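Local coordinates for protein RNA-dependent RNA polymerase (Dera Ghazi Khan orthonairovirus, PDB 6DX2) that carries a viral OTU cysteine protease with deubiquitinase activity as its N-terminal domain, the part described here, and as a whole probably acts as an RNA-directed RNA polymerase, at residues Phe44-Ser48 with Trp58-Lys62; Gln75-Ala79 with Val103-Ile107. One frame throughout, in Å; residues are numbered along the deposited sequence.

Interaction 1. Residues Phe44-Ser48 with Trp58-Lys62; sequences FYSVS and WRSIK
Phe44 offers one face of its ring to the last methylene of Lys62: CE of Lys62 stands 3.7 Å from the ring centroid, 16° off the normal, a CH-pi contact, and Phe44 CE2 to Lys62 CE is 3.5 Å. Lys62 NZ lies 4.8 Å from the Phe44 centroid, an off-centre cation-pi pair, while its hydrogen bond goes to Met93 O. Both segments are helical, with Ser48 N to Phe44 O at 3.0 Å, and their axes cross almost at right angles (101°, 8.6 Å at closest approach). Their nearest CA pair is Phe44 CA and Trp58 CA, 5.0 Å apart. Helix 42-52 starts at the cysteine of an Asp-Gly-Asn-Cys sequence, which by analogy with OTU cysteine proteases probably provides the nucleophile, and this crossing sets helix 58-71 against that helix's early turns. Trp58, chi1 p, places CB 3.6 Å from Phe44 O and turns its indole to Tyr45. The CA-to-CB bond of Tyr45 points away, yet its m rotamer returns the ring to make a T-shaped stack, its edge on the five-membered ring of Trp58 (centroids 4.9 Å apart, planes at 81°); its OH hydrogen-bonds to Asp39. One turn on from Trp58, Ile61 brings CD1 to 3.5 Å from Ser48 CB and 3.9 Å from Val47 CG1. Ser48 OG hydrogen-bonds to Ser54 O; no such bond joins the segments.

Interaction 2. Residues Gln75-Ala79 with Val103-Ile107; sequences QCVQA and VEAEI
A carboxylate from one helix can reach the backbone NH groups at the start of another, and Val103-Ile107, a regular helical turn with Ile107 N bonded to Val103 O at 3.2 Å, does so toward the start of helix 77-82. The facing segment is less regular: Cys76, with phi/psi of -89/69°, centres an inverse gamma turn with a weak bond from Val77 N to Gln75 O (3.0 Å), after which the chain enters a weakly bonded helix. In register, Gln78 CA is 5.2 Å from Val103 CA, and Cys76 CA 6.1 Å from Ile107 CA. Val103, chi1 t, puts CG1 3.6 Å from Ala79 CB and CG2 3.8 Å from Gln78 CB, while its carbonyl O receives a bond from a water at 3.3 Å. Glu106 is extended (chi1 and chi2 both t), so OE1 accepts a nearly straight hydrogen bond from Gln78 N, 2.9 Å at 173°. The same water donates to Glu106 OE1 at 2.6 Å and accepts from Ala79 N at 3.0 Å, so OE1 meets the amide of Gln78 directly and that of Ala79 through the water. Ile107 ends the turn with CG1 3.7 Å from Cys76 SG and CD1 4.3 Å from Ala79 CB. The contact thus joins helix 77-82 to helix 102-112, with Ile107 also against Ile65 and Phe68 of helix 58-71 and Tyr89 of helix 86-93, and Glu106 beside Tyr133 of strand 127-133.

The two contacts follow in series along the chain: interaction 1 closes at Lys62 before interaction 2 opens at Gln75, with centres about 16 Å apart. Helix 58-71 spans the gap. Its start takes part in interaction 1, while Phe68, further along, touches Cys76 and Ile107 of interaction 2. Helix 102-112 also connects them: Phe44 CZ lies 4.0 Å from Glu104 CG, and Leu108 meets both Val47 and Ile61. Helices 42-52 and 102-112 in turn rest on strands of the mixed sheet, 142-147 and 150-156 for the former, 127-133 for the latter. Together they join four of the five helices of the OTU protease domain, 42-52, 58-71, 77-82 and 102-112.

Interaction 1. Residues Phe44-Ser48 with Trp58-Lys62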
loop_
_atom_site.group_PDB
_atom_site.type_symbol
_atom_site.label_atom_id
_atom_site.label_comp_id
_atom_site.label_asym_id
_atom_site.label_seq_id
_atom_site.Cartn_x
_atom_site.Cartn_y
_atom_site.Cartn_z
ATOM N N PHE A 44 -5.816 6.129 -0.360
ATOM C CA PHE A 44 -5.336 7.238 0.442
ATOM C C PHE A 44 -6.110 7.361 1.731
ATOM O O PHE A 44 -5.525 7.714 2.740
ATOM C CB PHE A 44 -5.377 8.533 -0.407
ATOM C CG PHE A 44 -4.611 8.369 -1.748
ATOM C CD1 PHE A 44 -3.201 8.370 -1.778
ATOM C CD2 PHE A 44 -5.327 8.038 -2.915
ATOM C CE1 PHE A 44 -2.531 8.171 -3.001
ATOM C CE2 PHE A 44 -4.690 7.808 -4.104
ATOM C CZ PHE A 44 -3.292 7.852 -4.157
ATOM N N TYR A 45 -7.413 7.061 1.718
ATOM C CA TYR A 45 -8.164 6.967 2.977
ATOM C C TYR A 45 -7.537 5.919 3.868
ATOM O O TYR A 45 -7.437 6.100 5.091
ATOM C CB TYR A 45 -9.596 6.538 2.738
ATOM C CG TYR A 45 -10.485 7.532 1.996
ATOM C CD1 TYR A 45 -10.119 8.898 1.879
ATOM C CD2 TYR A 45 -11.588 7.065 1.293
ATOM C CE1 TYR A 45 -10.958 9.810 1.149
ATOM C CE2 TYR A 45 -12.369 7.930 0.543
ATOM C CZ TYR A 45 -12.052 9.286 0.476
ATOM O OH TYR A 45 -12.846 10.132 -0.270
ATOM N N SER A 46 -7.166 4.783 3.264
ATOM C CA SER A 46 -6.694 3.654 4.043
ATOM C C SER A 46 -5.364 3.968 4.696
ATOM O O SER A 46 -5.164 3.658 5.893
ATOM C CB SER A 46 -6.596 2.432 3.148
ATOM O OG SER A 46 -7.885 1.981 2.779
ATOM N N VAL A 47 -4.433 4.527 3.919
ATOM C CA VAL A 47 -3.132 4.909 4.468
ATOM C C VAL A 47 -3.309 5.975 5.539
ATOM O O VAL A 47 -2.718 5.882 6.625
ATOM C CB VAL A 47 -2.217 5.394 3.339
ATOM C CG1 VAL A 47 -0.977 6.109 3.940
ATOM C CG2 VAL A 47 -1.849 4.171 2.540
ATOM N N SER A 48 -4.203 6.961 5.292
ATOM C CA SER A 48 -4.429 7.976 6.304
ATOM C C SER A 48 -4.986 7.331 7.586
ATOM O O SER A 48 -4.588 7.686 8.699
ATOM C CB SER A 48 -5.401 9.047 5.785
ATOM O OG SER A 48 -5.599 10.099 6.726
ATOM N N TRP A 58 -5.785 12.375 4.009
ATOM C CA TRP A 58 -5.586 11.608 2.783
ATOM C C TRP A 58 -5.000 12.458 1.663
ATOM O O TRP A 58 -4.163 11.980 0.889
ATOM C CB TRP A 58 -6.922 10.975 2.365
ATOM C CG TRP A 58 -7.934 11.913 1.799
ATOM C CD1 TRP A 58 -8.887 12.603 2.495
ATOM C CD2 TRP A 58 -8.147 12.214 0.421
ATOM N NE1 TRP A 58 -9.649 13.344 1.643
ATOM C CE2 TRP A 58 -9.227 13.110 0.359
ATOM C CE3 TRP A 58 -7.530 11.804 -0.768
ATOM C CZ2 TRP A 58 -9.708 13.650 -0.856
ATOM C CZ3 TRP A 58 -7.995 12.336 -1.970
ATOM C CH2 TRP A 58 -9.094 13.249 -1.997
ATOM N N ARG A 59 -5.400 13.736 1.570
ATOM C CA ARG A 59 -4.805 14.588 0.542
ATOM C C ARG A 59 -3.348 14.925 0.849
ATOM O O ARG A 59 -2.529 15.038 -0.068
ATOM C CB ARG A 59 -5.597 15.896 0.381
ATOM C CG ARG A 59 -7.119 15.735 0.151
ATOM C CD ARG A 59 -7.802 17.060 -0.314
ATOM N NE ARG A 59 -7.648 17.146 -1.764
ATOM C CZ ARG A 59 -8.623 16.936 -2.649
ATOM N NH1 ARG A 59 -9.870 16.680 -2.249
ATOM N NH2 ARG A 59 -8.352 17.014 -3.944
ATOM N N SER A 60 -2.998 15.116 2.118
ATOM C CA SER A 60 -1.607 15.453 2.400
ATOM C C SER A 60 -0.685 14.270 2.146
ATOM O O SER A 60 0.497 14.465 1.839
ATOM C CB SER A 60 -1.475 15.963 3.829
ATOM O OG SER A 60 -1.799 14.932 4.715
ATOM N N ILE A 61 -1.201 13.056 2.238
ATOM C CA ILE A 61 -0.398 11.892 1.866
ATOM C C ILE A 61 -0.059 11.937 0.385
ATOM O O ILE A 61 1.072 11.648 -0.016
ATOM C CB ILE A 61 -1.146 10.608 2.231
ATOM C CG1 ILE A 61 -1.097 10.450 3.750
ATOM C CG2 ILE A 61 -0.542 9.432 1.523
ATOM C CD1 ILE A 61 -2.288 9.755 4.236
ATOM N N LYS A 62 -1.043 12.303 -0.448
ATOM C CA LYS A 62 -0.775 12.536 -1.865
ATOM C C LYS A 62 0.316 13.567 -2.065
ATOM O O LYS A 62 1.112 13.454 -3.000
ATOM C CB LYS A 62 -2.041 13.015 -2.596
ATOM C CG LYS A 62 -3.045 11.866 -2.805
ATOM C CD LYS A 62 -4.210 12.387 -3.638
ATOM C CE LYS A 62 -4.663 11.320 -4.572
ATOM N NZ LYS A 62 -5.659 11.826 -5.517
#

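Interaction 2. Residues Gln75-Ala79 with Val103-Ile107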
loop_
_atom_site.group_PDB
_atom_site.type_symbol
_atom_site.label_atom_id
_atom_site.label_comp_id
_atom_site.label_asym_id
_atom_site.label_seq_id
_atom_site.Cartn_x
_atom_site.Cartn_y
_atom_site.Cartn_z
ATOM N N GLN A 75 13.811 6.704 -8.397
ATOM C CA GLN A 75 13.410 5.665 -7.462
ATOM C C GLN A 75 11.936 5.266 -7.589
ATOM O O GLN A 75 11.493 4.338 -6.912
ATOM C CB GLN A 75 13.658 6.135 -6.031
ATOM C CG GLN A 75 15.045 6.767 -5.854
ATOM C CD GLN A 75 16.169 5.871 -6.353
ATOM O OE1 GLN A 75 16.918 6.225 -7.288
ATOM N NE2 GLN A 75 16.296 4.696 -5.733
ATOM N N CYS A 76 11.162 5.950 -8.425
ATOM C CA CYS A 76 9.746 5.621 -8.609
ATOM C C CYS A 76 9.612 4.591 -9.730
ATOM O O CYS A 76 9.165 4.895 -10.845
ATOM C CB CYS A 76 8.972 6.892 -8.939
ATOM S SG CYS A 76 9.041 8.123 -7.572
ATOM N N VAL A 77 10.097 3.377 -9.441
ATOM C CA VAL A 77 10.322 2.401 -10.518
ATOM C C VAL A 77 9.012 2.093 -11.235
ATOM O O VAL A 77 8.941 2.113 -12.480
ATOM C CB VAL A 77 10.954 1.111 -9.957
ATOM C CG1 VAL A 77 11.042 0.005 -11.018
ATOM C CG2 VAL A 77 12.321 1.401 -9.373
ATOM N N GLN A 78 7.953 1.804 -10.459
ATOM C CA GLN A 78 6.714 1.396 -11.097
ATOM C C GLN A 78 6.048 2.572 -11.783
ATOM O O GLN A 78 5.495 2.421 -12.876
ATOM C CB GLN A 78 5.770 0.748 -10.080
ATOM C CG GLN A 78 6.257 -0.585 -9.493
ATOM C CD GLN A 78 6.513 -1.673 -10.541
ATOM O OE1 GLN A 78 7.661 -1.918 -10.952
ATOM N NE2 GLN A 78 5.446 -2.332 -10.976
ATOM N N ALA A 79 6.122 3.763 -11.173
ATOM C CA ALA A 79 5.552 4.945 -11.802
ATOM C C ALA A 79 6.164 5.201 -13.175
ATOM O O ALA A 79 5.450 5.572 -14.112
ATOM C CB ALA A 79 5.752 6.166 -10.913
ATOM N N VAL A 103 2.039 1.470 -7.402
ATOM C CA VAL A 103 2.894 2.618 -7.736
ATOM C C VAL A 103 3.037 3.537 -6.532
ATOM O O VAL A 103 4.149 3.945 -6.167
ATOM C CB VAL A 103 2.309 3.389 -8.932
ATOM C CG1 VAL A 103 3.041 4.709 -9.082
ATOM C CG2 VAL A 103 2.461 2.570 -10.200
ATOM N N GLU A 104 1.900 3.835 -5.875
ATOM C CA GLU A 104 1.882 4.675 -4.694
ATOM C C GLU A 104 2.401 3.948 -3.455
ATOM O O GLU A 104 2.988 4.590 -2.586
ATOM C CB GLU A 104 0.445 5.165 -4.430
ATOM C CG GLU A 104 0.051 6.192 -5.486
ATOM C CD GLU A 104 -0.168 5.580 -6.836
ATOM O OE1 GLU A 104 -0.695 4.430 -6.935
ATOM O OE2 GLU A 104 0.260 6.240 -7.812
ATOM N N ALA A 105 2.174 2.645 -3.340
ATOM C CA ALA A 105 2.740 1.930 -2.200
ATOM C C ALA A 105 4.262 1.979 -2.245
ATOM O O ALA A 105 4.933 2.233 -1.231
ATOM C CB ALA A 105 2.257 0.480 -2.230
ATOM N N GLU A 106 4.826 1.776 -3.425
ATOM C CA GLU A 106 6.282 1.836 -3.555
ATOM C C GLU A 106 6.795 3.218 -3.164
ATOM O O GLU A 106 7.730 3.339 -2.365
ATOM C CB GLU A 106 6.683 1.486 -4.977
ATOM C CG GLU A 106 8.176 1.741 -5.269
ATOM C CD GLU A 106 8.553 1.190 -6.614
ATOM O OE1 GLU A 106 8.065 1.784 -7.573
ATOM O OE2 GLU A 106 9.356 0.216 -6.706
ATOM N N ILE A 107 6.152 4.269 -3.675
ATOM C CA ILE A 107 6.622 5.636 -3.396
ATOM C C ILE A 107 6.444 5.981 -1.924
ATOM O O ILE A 107 7.361 6.504 -1.264
ATOM C CB ILE A 107 5.906 6.659 -4.289
ATOM C CG1 ILE A 107 6.316 6.489 -5.747
ATOM C CG2 ILE A 107 6.283 8.074 -3.867
ATOM C CD1 ILE A 107 5.465 7.393 -6.785
HETATM O O HOH W 1 6.653 3.859 -8.246
#